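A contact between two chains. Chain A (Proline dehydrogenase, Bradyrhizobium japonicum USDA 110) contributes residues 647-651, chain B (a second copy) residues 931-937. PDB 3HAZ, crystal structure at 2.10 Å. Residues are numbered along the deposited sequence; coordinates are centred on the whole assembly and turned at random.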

# COMPACT_ATOMS: atom_id res chain seq x y z
N MET A 647 -28.82 14.85 1.82
CA MET A 647 -29.25 15.75 2.88
C MET A 647 -29.57 17.10 2.26
O MET A 647 -28.72 17.73 1.64
CB MET A 647 -28.13 15.94 3.89
CG MET A 647 -27.49 14.66 4.33
SD MET A 647 -28.32 14.00 5.76
CE MET A 647 -27.63 15.10 7.00
N ARG A 648 -30.80 17.56 2.46
CA ARG A 648 -31.23 18.79 1.83
C ARG A 648 -31.58 19.81 2.90
O ARG A 648 -31.89 19.45 4.03
CB ARG A 648 -32.44 18.50 0.93
CG ARG A 648 -32.24 17.32 0.00
CD ARG A 648 -33.47 17.03 -0.86
NE ARG A 648 -33.99 18.23 -1.50
CZ ARG A 648 -34.60 18.26 -2.68
NH1 ARG A 648 -35.04 19.41 -3.16
NH2 ARG A 648 -34.76 17.14 -3.38
N GLY A 649 -31.50 21.09 2.54
CA GLY A 649 -31.93 22.13 3.46
C GLY A 649 -33.38 21.90 3.86
O GLY A 649 -34.11 21.23 3.14
N ARG A 650 -33.79 22.43 5.00
CA ARG A 650 -35.14 22.20 5.50
C ARG A 650 -36.11 23.28 5.04
O ARG A 650 -37.29 22.99 4.80
CB ARG A 650 -35.13 22.15 7.03
CG ARG A 650 -34.55 20.88 7.62
CD ARG A 650 -34.62 20.88 9.14
NE ARG A 650 -34.36 19.55 9.68
CZ ARG A 650 -35.29 18.61 9.80
NH1 ARG A 650 -36.54 18.86 9.44
NH2 ARG A 650 -34.97 17.42 10.29
N GLY A 651 -35.62 24.51 4.93
CA GLY A 651 -36.47 25.65 4.62
C GLY A 651 -35.89 26.93 5.22
O GLY A 651 -34.70 27.19 5.09
N ILE B 931 -38.32 16.06 -11.14
CA ILE B 931 -39.26 15.78 -10.07
C ILE B 931 -38.52 15.62 -8.73
O ILE B 931 -38.92 16.22 -7.73
CB ILE B 931 -40.10 14.52 -10.38
CG1 ILE B 931 -41.06 14.81 -11.54
CG2 ILE B 931 -40.85 14.08 -9.14
CD1 ILE B 931 -41.63 13.56 -12.22
N ILE B 932 -37.45 14.84 -8.73
CA ILE B 932 -36.63 14.66 -7.54
C ILE B 932 -36.11 16.00 -7.02
O ILE B 932 -36.14 16.26 -5.82
CB ILE B 932 -35.44 13.73 -7.82
CG1 ILE B 932 -35.92 12.28 -7.97
CG2 ILE B 932 -34.40 13.83 -6.71
CD1 ILE B 932 -34.86 11.33 -8.55
N ASP B 933 -35.65 16.86 -7.93
CA ASP B 933 -35.13 18.17 -7.56
C ASP B 933 -36.20 19.03 -6.88
O ASP B 933 -35.92 19.77 -5.94
CB ASP B 933 -34.62 18.91 -8.79
CG ASP B 933 -34.25 20.35 -8.51
OD1 ASP B 933 -33.14 20.58 -7.98
OD2 ASP B 933 -35.06 21.26 -8.82
N ARG B 934 -37.42 18.92 -7.38
CA ARG B 934 -38.51 19.78 -6.94
C ARG B 934 -39.13 19.38 -5.59
O ARG B 934 -39.45 20.25 -4.77
CB ARG B 934 -39.59 19.83 -8.03
CG ARG B 934 -40.89 20.46 -7.60
CD ARG B 934 -40.71 21.93 -7.25
NE ARG B 934 -41.99 22.59 -7.06
CZ ARG B 934 -42.64 23.26 -8.00
NH1 ARG B 934 -43.81 23.82 -7.73
NH2 ARG B 934 -42.11 23.37 -9.22
N VAL B 935 -39.29 18.08 -5.35
CA VAL B 935 -40.00 17.60 -4.17
C VAL B 935 -39.08 17.35 -2.96
O VAL B 935 -37.87 17.17 -3.11
CB VAL B 935 -40.79 16.32 -4.47
CG1 VAL B 935 -41.71 16.53 -5.65
CG2 VAL B 935 -39.83 15.16 -4.72
N GLN B 936 -39.67 17.31 -1.77
CA GLN B 936 -38.90 17.15 -0.53
C GLN B 936 -39.13 15.81 0.17
O GLN B 936 -38.56 15.54 1.23
CB GLN B 936 -39.24 18.28 0.45
CG GLN B 936 -38.70 19.64 0.05
CD GLN B 936 -38.73 20.63 1.21
OE1 GLN B 936 -39.10 21.79 1.04
NE2 GLN B 936 -38.35 20.16 2.40
N VAL B 937 -39.96 14.98 -0.44
CA VAL B 937 -40.35 13.67 0.08
C VAL B 937 -39.19 12.87 0.66
O VAL B 937 -38.09 12.90 0.13
CB VAL B 937 -41.01 12.86 -1.06
CG1 VAL B 937 -40.93 11.37 -0.80
CG2 VAL B 937 -42.45 13.32 -1.26
O HOH W 1 -38.18 20.36 5.44

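A single arginine side chain, reaching out from a strand of chain A, donates two hydrogen bonds to main-chain carbonyls at the end of a chain B helix, and no acidic side chain pairs with it from the facing stretch. Arg A648 points its CA-to-CB bond toward chain B and spans the gap between backbones whose nearest CA atoms, those of Arg A648 and Gln B936, lie 8.2 Å apart. Its guanidinium donates two hydrogen bonds: NH1 of Arg A648 to O of Asp B933 at 2.9 Å, with an N-H...O angle of 163°, and NH2 of Arg A648 to O of Ile B932, also at 2.9 Å, with an angle of 151°. Both acceptors sit at the edge of the guanidinium, near its plane, where its N-H bonds point.

The acceptors are available because the helix is ending. Val B935 is the first residue to leave helical phi/psi, although its N still closes a turn by bonding to O of Ile B931 at 3.0 Å. The next carbonyls along, those of Ile B932 and Asp B933, have no such partner within the stretch, and the positively charged arginine suits the partial negative charge gathered at this end of a helix. A third carbonyl shows how strongly direction matters: O of Val B935 is 3.1 Å from NH2 of Arg A648, yet it lies over one face of the guanidinium, and the poor angle rules out a hydrogen bond. The close approach can still be electrostatically favourable.

Chain B thus meets the arginine largely with main chain. Asp B933 offers its carbonyl while its CA-to-CB bond points away; its carboxylate OD2 is hydrogen-bonded elsewhere in the structure. Arg A648 runs through chi1 m, chi2 t and chi3 p, and it has the largest area covered by the opposing stretch, 86 Å² for the whole residue.

Gln B936 makes a second, looser link. Its CA-to-CB bond points sideways, but the end of the side chain comes nearer to chain A, leaving NE2 of Gln B936 3.9 Å from O of Arg A650, too far for a direct hydrogen bond. Water 1 bridges the gap: it donates to O of Arg A650 at 2.8 Å and accepts a weak hydrogen bond from NE2 of Gln B936 at 3.1 Å. Arg A650 takes part through its carbonyl, its own CA-to-CB bond pointing away from chain B. The two stretches together bury 201 Å², a small patch held mainly by polar contacts.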